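Local coordinates for protein iron transport multicopper oxidase FET3 (Saccharomyces cerevisiae, PDB 1ZPU) that oxidises ferrous to ferric iron with reduction of dioxygen to water, using four copper ions, for high-affinity iron uptake into the yeast cell, at residues N332-Y341 with L470-V478; Q358-N368 with D517-N525. All coordinates share one frame; numbering follows the deposited sequence.

How the interactions relate
Both contacts involve the third cupredoxin domain of the enzyme, the second by way of the C-terminal tail, and their centres lie about 15 Å apart. Along the chain the segments alternate: 332-341, 358-368, 470-478, then 517-525. Interaction 1 is buried and joins strand 332-336 of one sheet to the turn and strand 474-479 of the other, beside the type 1 copper. Interaction 2 lies farther from the centre of the chain, where the loop between helix 348-352 and strand 371-374 meets the C-terminal tail. The two touch through Glu524, whose OE1 lies 2.8 Å from Thr340 N in a probable hydrogen bond. Through this one residue the tail meets both the 358-368 loop, at Asn368, and segment 332-341, so the two contacts are joined.

Interaction 1 of 2, residues N332-Y341 with L470-V478; sequences NYAFFNNITY and LQGLGLVLV. With NAG (2-acetamido-2-deoxy-beta-D-glucopyranose), chain B.
Gln471 NE2 donates to Asn332 O at 3.0 Å, but it stands 63° out of that carbonyl's plane instead of on a lone pair. Among backbone bonds, Tyr341 N donates to Gly472 O (2.9 Å); one from Ala334 N to Gln471 O is less certain, because the position of that oxygen is not secure. Gly472 itself, at positive phi, closes helix 466-470 as a Schellman motif.

The apolar part centres on Phe336. Leu473 CD2 sits over the middle of one ring face, 3.5 Å from the centroid and 8° off the normal, a CH-pi contact, while Leu473 CG packs on Ala334 CB at 3.7 Å. The backbone of Gly474 meets the ring edge, and Leu475 CD2 approaches Phe336 CD1 obliquely at 3.8 Å. An alanine in place of Phe336 would probably deprive the Leu473 methyl of its aromatic support and open a gap beside Leu475. Farther along, Tyr341 CG lies anti to its backbone N (chi1 174°), which carries the ring toward Val476; the two side chains meet at an oblique angle, Tyr341 CE1 4.0 Å from Val476 CG2.

Leu473 also lies close to the type 1 copper and its ligand Cys463, and Gln471 adjoins the ligand His468. The contact thus packs the two sheets of a cupredoxin beta-sandwich together next to its mononuclear copper site.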
loop_
_atom_site.group_PDB
_atom_site.type_symbol
_atom_site.label_atom_id
_atom_site.label_comp_id
_atom_site.label_asym_id
_atom_site.label_seq_id
_atom_site.Cartn_x
_atom_site.Cartn_y
_atom_site.Cartn_z
ATOM N N ASN A 332 18.095 13.768 -2.918
ATOM C CA ASN A 332 18.215 12.436 -2.351
ATOM C C ASN A 332 17.163 11.454 -2.889
ATOM O O ASN A 332 15.962 11.658 -2.708
ATOM C CB ASN A 332 18.155 12.527 -0.829
ATOM C CG ASN A 332 18.512 11.228 -0.156
ATOM O OD1 ASN A 332 17.635 10.501 0.320
ATOM N ND2 ASN A 332 19.800 10.924 -0.109
ATOM N N TYR A 333 17.635 10.395 -3.542
ATOM C CA TYR A 333 16.773 9.376 -4.128
ATOM C C TYR A 333 16.809 8.058 -3.353
ATOM O O TYR A 333 17.694 7.840 -2.508
ATOM C CB TYR A 333 17.175 9.135 -5.581
ATOM C CG TYR A 333 16.834 10.281 -6.509
ATOM C CD1 TYR A 333 17.796 11.216 -6.878
ATOM C CD2 TYR A 333 15.545 10.431 -7.014
ATOM C CE1 TYR A 333 17.493 12.262 -7.739
ATOM C CE2 TYR A 333 15.228 11.474 -7.863
ATOM C CZ TYR A 333 16.203 12.392 -8.227
ATOM O OH TYR A 333 15.880 13.438 -9.072
ATOM N N ALA A 334 15.843 7.187 -3.639
ATOM C CA ALA A 334 15.802 5.846 -3.065
ATOM C C ALA A 334 16.145 4.803 -4.123
ATOM O O ALA A 334 15.754 4.935 -5.285
ATOM C CB ALA A 334 14.458 5.579 -2.497
ATOM N N PHE A 335 16.870 3.764 -3.717
ATOM C CA PHE A 335 17.400 2.793 -4.664
ATOM C C PHE A 335 17.060 1.339 -4.333
ATOM O O PHE A 335 17.141 0.916 -3.184
ATOM C CB PHE A 335 18.921 2.930 -4.760
ATOM C CG PHE A 335 19.384 4.247 -5.297
ATOM C CD1 PHE A 335 19.508 5.357 -4.461
ATOM C CD2 PHE A 335 19.733 4.379 -6.633
ATOM C CE1 PHE A 335 19.950 6.578 -4.955
ATOM C CE2 PHE A 335 20.180 5.601 -7.129
ATOM C CZ PHE A 335 20.286 6.694 -6.286
ATOM N N PHE A 336 16.671 0.588 -5.357
ATOM C CA PHE A 336 16.742 -0.861 -5.312
ATOM C C PHE A 336 18.027 -1.215 -6.056
ATOM O O PHE A 336 18.165 -0.895 -7.239
ATOM C CB PHE A 336 15.522 -1.517 -5.977
ATOM C CG PHE A 336 14.353 -1.778 -5.037
ATOM C CD1 PHE A 336 13.044 -1.565 -5.469
ATOM C CD2 PHE A 336 14.556 -2.249 -3.737
ATOM C CE1 PHE A 336 11.955 -1.808 -4.626
ATOM C CE2 PHE A 336 13.474 -2.499 -2.876
ATOM C CZ PHE A 336 12.172 -2.279 -3.323
ATOM N N ASN A 337 18.968 -1.856 -5.360
ATOM C CA ASN A 337 20.341 -2.004 -5.851
ATOM C C ASN A 337 20.877 -0.654 -6.295
ATOM O O ASN A 337 20.968 0.262 -5.477
ATOM C CB ASN A 337 20.438 -3.042 -6.970
ATOM C CG ASN A 337 19.997 -4.424 -6.518
ATOM O OD1 ASN A 337 20.229 -4.821 -5.369
ATOM N ND2 ASN A 337 19.352 -5.164 -7.422
ATOM N N ASN A 338 21.188 -0.510 -7.579
ATOM C CA ASN A 338 21.709 0.759 -8.076
ATOM C C ASN A 338 20.728 1.539 -8.949
ATOM O O ASN A 338 21.137 2.397 -9.732
ATOM C CB ASN A 338 23.035 0.545 -8.809
ATOM C CG ASN A 338 22.890 -0.307 -10.069
ATOM O OD1 ASN A 338 21.850 -0.939 -10.305
ATOM N ND2 ASN A 338 23.963 -0.348 -10.874
ATOM N N ILE A 339 19.435 1.251 -8.791
ATOM C CA ILE A 339 18.384 1.834 -9.636
ATOM C C ILE A 339 17.303 2.559 -8.827
ATOM O O ILE A 339 16.756 2.004 -7.872
ATOM C CB ILE A 339 17.737 0.743 -10.543
ATOM C CG1 ILE A 339 18.796 0.128 -11.468
ATOM C CG2 ILE A 339 16.578 1.308 -11.363
ATOM C CD1 ILE A 339 18.319 -1.062 -12.272
ATOM N N THR A 340 17.029 3.809 -9.205
ATOM C CA THR A 340 15.834 4.533 -8.775
ATOM C C THR A 340 14.825 4.357 -9.881
ATOM O O THR A 340 15.151 4.598 -11.049
ATOM C CB THR A 340 16.051 6.048 -8.740
ATOM O OG1 THR A 340 17.409 6.357 -8.402
ATOM C CG2 THR A 340 15.067 6.716 -7.791
ATOM N N TYR A 341 13.601 3.972 -9.534
ATOM C CA TYR A 341 12.570 3.821 -10.548
ATOM C C TYR A 341 12.345 5.126 -11.302
ATOM O O TYR A 341 12.052 6.165 -10.702
ATOM C CB TYR A 341 11.247 3.321 -9.976
ATOM C CG TYR A 341 10.176 3.311 -11.036
ATOM C CD1 TYR A 341 10.161 2.330 -12.023
ATOM C CD2 TYR A 341 9.206 4.310 -11.087
ATOM C CE1 TYR A 341 9.185 2.327 -13.022
ATOM C CE2 TYR A 341 8.230 4.314 -12.081
ATOM C CZ TYR A 341 8.225 3.319 -13.040
ATOM O OH TYR A 341 7.269 3.313 -14.021
ATOM N N LEU A 470 8.042 8.387 -4.161
ATOM C CA LEU A 470 8.459 9.596 -4.882
ATOM C C LEU A 470 9.953 9.629 -5.113
ATOM O O LEU A 470 10.408 10.132 -6.150
ATOM C CB LEU A 470 8.031 10.865 -4.146
ATOM C CG LEU A 470 6.619 11.322 -4.494
ATOM C CD1 LEU A 470 6.038 12.181 -3.379
ATOM C CD2 LEU A 470 6.603 12.062 -5.836
ATOM N N GLN A 471 10.706 9.090 -4.151
ATOM C CA GLN A 471 12.152 8.951 -4.267
ATOM C C GLN A 471 12.556 7.810 -5.205
ATOM O O GLN A 471 13.740 7.591 -5.446
ATOM C CB GLN A 471 12.752 8.740 -2.891
ATOM C CG GLN A 471 12.825 9.979 -2.035
ATOM C CD GLN A 471 13.484 9.687 -0.705
ATOM O OE1 GLN A 471 12.817 9.287 0.258
ATOM N NE2 GLN A 471 14.806 9.860 -0.644
ATOM N N GLY A 472 11.565 7.079 -5.717
ATOM C CA GLY A 472 11.778 5.979 -6.667
ATOM C C GLY A 472 12.061 4.575 -6.129
ATOM O O GLY A 472 12.708 3.786 -6.815
ATOM N N LEU A 473 11.563 4.245 -4.930
ATOM C CA LEU A 473 11.803 2.935 -4.324
ATOM C C LEU A 473 10.810 1.933 -4.870
ATOM O O LEU A 473 9.887 1.527 -4.163
ATOM C CB LEU A 473 11.640 2.987 -2.806
ATOM C CG LEU A 473 12.728 2.342 -1.935
ATOM C CD1 LEU A 473 12.239 2.074 -0.518
ATOM C CD2 LEU A 473 13.357 1.085 -2.538
ATOM N N GLY A 474 10.993 1.531 -6.123
ATOM C CA GLY A 474 10.094 0.574 -6.753
ATOM C C GLY A 474 10.706 -0.173 -7.913
ATOM O O GLY A 474 11.659 0.298 -8.533
ATOM N N LEU A 475 10.154 -1.346 -8.196
ATOM C CA LEU A 475 10.579 -2.164 -9.327
ATOM C C LEU A 475 9.379 -2.847 -9.968
ATOM O O LEU A 475 8.330 -2.982 -9.336
ATOM C CB LEU A 475 11.634 -3.190 -8.916
ATOM C CG LEU A 475 11.354 -4.219 -7.833
ATOM C CD1 LEU A 475 10.497 -5.329 -8.370
ATOM C CD2 LEU A 475 12.682 -4.775 -7.410
ATOM N N VAL A 476 9.536 -3.278 -11.216
ATOM C CA VAL A 476 8.411 -3.774 -11.996
ATOM C C VAL A 476 8.556 -5.258 -12.339
ATOM O O VAL A 476 9.583 -5.692 -12.874
ATOM C CB VAL A 476 8.224 -2.948 -13.288
ATOM C CG1 VAL A 476 7.055 -3.475 -14.104
ATOM C CG2 VAL A 476 8.037 -1.482 -12.959
ATOM N N LEU A 477 7.518 -6.026 -12.026
ATOM C CA LEU A 477 7.472 -7.449 -12.343
ATOM C C LEU A 477 6.535 -7.723 -13.516
ATOM O O LEU A 477 5.358 -7.393 -13.457
ATOM C CB LEU A 477 7.011 -8.245 -11.124
ATOM C CG LEU A 477 7.903 -8.195 -9.884
ATOM C CD1 LEU A 477 7.331 -9.090 -8.818
ATOM C CD2 LEU A 477 9.338 -8.614 -10.179
ATOM N N VAL A 478 7.055 -8.320 -14.578
ATOM C CA VAL A 478 6.225 -8.709 -15.707
ATOM C C VAL A 478 6.065 -10.227 -15.664
ATOM O O VAL A 478 7.012 -10.976 -15.938
ATOM C CB VAL A 478 6.843 -8.246 -17.052
ATOM C CG1 VAL A 478 5.991 -8.690 -18.221
ATOM C CG2 VAL A 478 6.993 -6.749 -17.068
HETATM C C1 NAG B . 23.642 -0.299 -12.278
HETATM C C2 NAG B . 23.641 0.654 -13.473
HETATM C C3 NAG B . 24.004 -0.075 -14.781
HETATM C C4 NAG B . 24.854 -1.326 -14.566
HETATM C C5 NAG B . 24.221 -2.273 -13.540
HETATM C C6 NAG B . 25.246 -2.975 -12.649
HETATM C C7 NAG B . 22.039 2.356 -14.242
HETATM C C8 NAG B . 21.645 2.242 -15.698
HETATM N N2 NAG B . 22.312 1.234 -13.573
HETATM O O3 NAG B . 24.669 0.801 -15.669
HETATM O O4 NAG B . 24.978 -2.000 -15.795
HETATM O O5 NAG B . 23.273 -1.590 -12.727
HETATM O O6 NAG B . 26.246 -3.554 -13.454
HETATM O O7 NAG B . 22.099 3.455 -13.700
#

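Interaction 2 of 2, residues Q358-N368 with D517-N525; sequences QANNSEIYGSN and DLTDLTGEN. With NAG (2-acetamido-2-deoxy-beta-D-glucopyranose), chain C; MAN (alpha-D-mannopyranose), chain J.
Asn368 joins the two loops through its whole side chain. Its CB rests 3.9 Å from Thr522 O, and CG carries the amide over to Glu524. There OD1 accepts from Glu524 N, at a modelled length too short to be relied on, while ND2 donates to Glu524 OE1 at 2.7 Å. The second bond is fairly straight (160°); its acceptor lies near the amide plane of Asn368, whereas ND2 comes from above the carboxylate plane. One amide therefore engages both the backbone and the side chain of the same residue, which should fix its rotation. Glu524 CG, between its own N and carbonyl carbon (chi1 58°), leads an extended chain out to this carboxylate.

Elsewhere the contact is apolar or loose. Leu521 CD2 packs on Gly366 CA at 3.5 Å and beside Ser367, and Ile364 CG2 lies against Asp517 O. Behind this surface, the Tyr365 hydroxyl donates to Ala359 O, tying the 3-10 segment 362-365 back to the type I turn that bears the N-glycosylated Asn360.

The C-terminal tail, which has no regular secondary structure here, is thus laid along an irregular loop of the third cupredoxin domain, with an Asx turn at Asn361 leading into its 3-10 segment.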
loop_
_atom_site.group_PDB
_atom_site.type_symbol
_atom_site.label_atom_id
_atom_site.label_comp_id
_atom_site.label_asym_id
_atom_site.label_seq_id
_atom_site.Cartn_x
_atom_site.Cartn_y
_atom_site.Cartn_z
ATOM N N GLN A 358 8.608 -10.501 -28.821
ATOM C CA GLN A 358 9.794 -9.931 -28.187
ATOM C C GLN A 358 9.533 -9.553 -26.723
ATOM O O GLN A 358 10.381 -8.950 -26.050
ATOM C CB GLN A 358 10.252 -8.696 -28.960
ATOM C CG GLN A 358 10.844 -8.983 -30.314
ATOM C CD GLN A 358 11.953 -8.014 -30.663
ATOM O OE1 GLN A 358 11.829 -7.220 -31.597
ATOM N NE2 GLN A 358 13.046 -8.069 -29.902
ATOM N N ALA A 359 8.355 -9.915 -26.236
ATOM C CA ALA A 359 7.934 -9.594 -24.886
ATOM C C ALA A 359 8.731 -10.327 -23.803
ATOM O O ALA A 359 8.682 -9.946 -22.639
ATOM C CB ALA A 359 6.450 -9.881 -24.744
ATOM N N ASN A 360 9.455 -11.373 -24.187
ATOM C CA ASN A 360 10.258 -12.152 -23.249
ATOM C C ASN A 360 11.652 -11.572 -23.048
ATOM O O ASN A 360 12.367 -11.961 -22.119
ATOM C CB ASN A 360 10.367 -13.615 -23.699
ATOM C CG ASN A 360 10.905 -14.529 -22.599
ATOM O OD1 ASN A 360 10.697 -14.269 -21.407
ATOM N ND2 ASN A 360 11.598 -15.605 -23.000
ATOM N N ASN A 361 12.035 -10.648 -23.928
ATOM C CA ASN A 361 13.324 -9.963 -23.845
ATOM C C ASN A 361 13.238 -8.763 -22.896
ATOM O O ASN A 361 12.551 -7.782 -23.182
ATOM C CB ASN A 361 13.774 -9.535 -25.247
ATOM C CG ASN A 361 15.090 -8.775 -25.243
ATOM O OD1 ASN A 361 15.797 -8.714 -24.232
ATOM N ND2 ASN A 361 15.427 -8.193 -26.388
ATOM N N SER A 362 13.941 -8.854 -21.770
ATOM C CA SER A 362 13.872 -7.846 -20.704
ATOM C C SER A 362 14.343 -6.459 -21.143
ATOM O O SER A 362 13.898 -5.441 -20.594
ATOM C CB SER A 362 14.674 -8.313 -19.482
ATOM O OG SER A 362 16.071 -8.328 -19.750
ATOM N N GLU A 363 15.226 -6.441 -22.139
ATOM C CA GLU A 363 15.861 -5.226 -22.636
ATOM C C GLU A 363 14.859 -4.162 -23.085
ATOM O O GLU A 363 15.094 -2.967 -22.883
ATOM C CB GLU A 363 16.803 -5.571 -23.790
ATOM C CG GLU A 363 17.759 -4.463 -24.146
ATOM C CD GLU A 363 18.616 -4.796 -25.343
ATOM O OE1 GLU A 363 18.065 -5.014 -26.450
ATOM O OE2 GLU A 363 19.855 -4.828 -25.178
ATOM N N ILE A 364 13.746 -4.603 -23.674
ATOM C CA ILE A 364 12.783 -3.693 -24.306
ATOM C C ILE A 364 11.962 -2.885 -23.319
ATOM O O ILE A 364 11.316 -1.904 -23.702
ATOM C CB ILE A 364 11.802 -4.413 -25.266
ATOM C CG1 ILE A 364 10.887 -5.368 -24.499
ATOM C CG2 ILE A 364 12.563 -5.126 -26.378
ATOM C CD1 ILE A 364 9.476 -5.429 -25.032
ATOM N N TYR A 365 11.974 -3.297 -22.054
ATOM C CA TYR A 365 11.200 -2.601 -21.042
ATOM C C TYR A 365 11.987 -1.476 -20.376
ATOM O O TYR A 365 11.435 -0.733 -19.561
ATOM C CB TYR A 365 10.672 -3.577 -19.997
ATOM C CG TYR A 365 9.769 -4.641 -20.558
ATOM C CD1 TYR A 365 10.273 -5.892 -20.887
ATOM C CD2 TYR A 365 8.406 -4.402 -20.754
ATOM C CE1 TYR A 365 9.453 -6.875 -21.397
ATOM C CE2 TYR A 365 7.578 -5.385 -21.258
ATOM C CZ TYR A 365 8.110 -6.618 -21.577
ATOM O OH TYR A 365 7.316 -7.615 -22.082
ATOM N N GLY A 366 13.268 -1.354 -20.724
ATOM C CA GLY A 366 14.105 -0.268 -20.230
ATOM C C GLY A 366 15.124 -0.690 -19.194
ATOM O O GLY A 366 14.978 -1.732 -18.543
ATOM N N SER A 367 16.157 0.134 -19.043
ATOM C CA SER A 367 17.246 -0.120 -18.106
ATOM C C SER A 367 17.026 0.579 -16.761
ATOM O O SER A 367 17.556 0.140 -15.735
ATOM C CB SER A 367 18.561 0.354 -18.707
ATOM O OG SER A 367 18.435 1.687 -19.159
ATOM N N ASN A 368 16.250 1.664 -16.774
ATOM C CA ASN A 368 16.080 2.497 -15.587
ATOM C C ASN A 368 14.687 2.332 -14.985
ATOM O O ASN A 368 14.144 3.208 -14.298
ATOM C CB ASN A 368 16.357 3.960 -15.917
ATOM C CG ASN A 368 17.131 4.654 -14.830
ATOM O OD1 ASN A 368 18.027 5.433 -15.117
ATOM N ND2 ASN A 368 16.809 4.360 -13.573
ATOM N N ASP A 517 12.805 -1.660 -31.500
ATOM C CA ASP A 517 12.561 -2.148 -30.141
ATOM C C ASP A 517 13.780 -2.110 -29.201
ATOM O O ASP A 517 13.659 -2.444 -28.010
ATOM C CB ASP A 517 11.873 -3.529 -30.144
ATOM C CG ASP A 517 10.326 -3.429 -30.058
ATOM O OD1 ASP A 517 9.763 -2.315 -30.187
ATOM O OD2 ASP A 517 9.663 -4.476 -29.861
ATOM N N LEU A 518 14.939 -1.705 -29.733
ATOM C CA LEU A 518 16.114 -1.433 -28.901
ATOM C C LEU A 518 16.319 0.084 -28.736
ATOM O O LEU A 518 16.457 0.826 -29.711
ATOM C CB LEU A 518 17.346 -2.170 -29.413
ATOM C CG LEU A 518 17.463 -3.711 -29.273
ATOM C CD1 LEU A 518 16.108 -4.472 -28.978
ATOM C CD2 LEU A 518 18.137 -4.243 -30.627
ATOM N N THR A 519 16.363 0.495 -27.469
ATOM C CA THR A 519 15.972 1.827 -26.973
ATOM C C THR A 519 16.975 2.995 -27.099
ATOM O O THR A 519 18.102 2.818 -27.565
ATOM C CB THR A 519 15.577 1.718 -25.459
ATOM O OG1 THR A 519 16.743 1.432 -24.679
ATOM C CG2 THR A 519 14.535 0.608 -25.222
ATOM N N ASP A 520 16.523 4.183 -26.681
ATOM C CA ASP A 520 17.332 5.392 -26.483
ATOM C C ASP A 520 16.594 6.210 -25.418
ATOM O O ASP A 520 16.122 7.317 -25.691
ATOM C CB ASP A 520 17.448 6.184 -27.787
ATOM C CG ASP A 520 18.433 5.551 -28.793
ATOM O OD1 ASP A 520 19.652 5.490 -28.515
ATOM O OD2 ASP A 520 17.987 5.120 -29.875
ATOM N N LEU A 521 16.535 5.652 -24.200
ATOM C CA LEU A 521 15.448 5.882 -23.208
ATOM C C LEU A 521 15.353 7.192 -22.415
ATOM O O LEU A 521 15.526 8.280 -22.953
ATOM C CB LEU A 521 15.336 4.689 -22.224
ATOM C CG LEU A 521 16.489 3.718 -21.885
ATOM C CD1 LEU A 521 17.756 4.364 -21.329
ATOM C CD2 LEU A 521 16.000 2.644 -20.948
ATOM N N THR A 522 15.013 7.030 -21.135
ATOM C CA THR A 522 14.765 8.099 -20.166
ATOM C C THR A 522 15.367 7.665 -18.806
ATOM O O THR A 522 14.781 6.862 -18.076
ATOM C CB THR A 522 13.225 8.447 -20.083
ATOM O OG1 THR A 522 12.968 9.391 -19.039
ATOM C CG2 THR A 522 12.361 7.212 -19.844
ATOM N N GLY A 523 16.561 8.180 -18.501
ATOM C CA GLY A 523 17.366 7.689 -17.373
ATOM C C GLY A 523 17.292 8.478 -16.069
ATOM O O GLY A 523 16.707 9.566 -16.012
ATOM N N GLU A 524 17.881 7.909 -15.020
ATOM C CA GLU A 524 18.096 8.610 -13.766
ATOM C C GLU A 524 19.323 9.521 -13.872
ATOM O O GLU A 524 20.195 9.307 -14.724
ATOM C CB GLU A 524 18.281 7.619 -12.618
ATOM C CG GLU A 524 19.424 6.632 -12.795
ATOM C CD GLU A 524 19.444 5.536 -11.741
ATOM O OE1 GLU A 524 18.377 4.947 -11.435
ATOM O OE2 GLU A 524 20.538 5.256 -11.211
ATOM N N ASN A 525 19.385 10.534 -13.008
ATOM C CA ASN A 525 20.547 11.416 -12.924
ATOM C C ASN A 525 21.786 10.583 -12.579
ATOM O O ASN A 525 21.688 9.582 -11.865
ATOM C CB ASN A 525 20.288 12.556 -11.920
ATOM C CG ASN A 525 19.167 13.521 -12.381
ATOM O OD1 ASN A 525 18.045 13.485 -11.889
ATOM N ND2 ASN A 525 19.485 14.377 -13.330
HETATM C C1 NAG C . 12.114 -16.395 -21.893
HETATM C C2 NAG C . 13.569 -16.854 -21.722
HETATM C C3 NAG C . 13.854 -18.322 -22.124
HETATM C C4 NAG C . 12.658 -19.190 -22.577
HETATM C C5 NAG C . 11.302 -18.458 -22.586
HETATM C C6 NAG C . 10.100 -19.389 -22.439
HETATM C C7 NAG C . 15.037 -14.892 -22.097
HETATM C C8 NAG C . 15.421 -13.909 -23.172
HETATM N N2 NAG C . 14.435 -16.003 -22.524
HETATM O O3 NAG C . 14.547 -18.990 -21.082
HETATM O O4 NAG C . 12.944 -19.709 -23.868
HETATM O O5 NAG C . 11.258 -17.473 -21.570
HETATM O O6 NAG C . 8.956 -18.731 -22.980
HETATM O O7 NAG C . 15.290 -14.658 -20.911
HETATM C C1 MAN J . 14.680 13.765 -19.672
HETATM C C2 MAN J . 15.074 13.398 -18.234
HETATM C C3 MAN J . 16.562 13.037 -18.331
HETATM C C4 MAN J . 17.319 14.032 -19.258
HETATM C C5 MAN J . 16.517 15.323 -19.534
HETATM C C6 MAN J . 17.220 16.289 -20.501
HETATM O O2 MAN J . 14.320 12.360 -17.646
HETATM O O3 MAN J . 16.662 11.696 -18.792
HETATM O O4 MAN J . 18.588 14.427 -18.756
HETATM O O5 MAN J . 15.158 15.082 -19.936
HETATM O O6 MAN J . 18.380 15.692 -21.058
#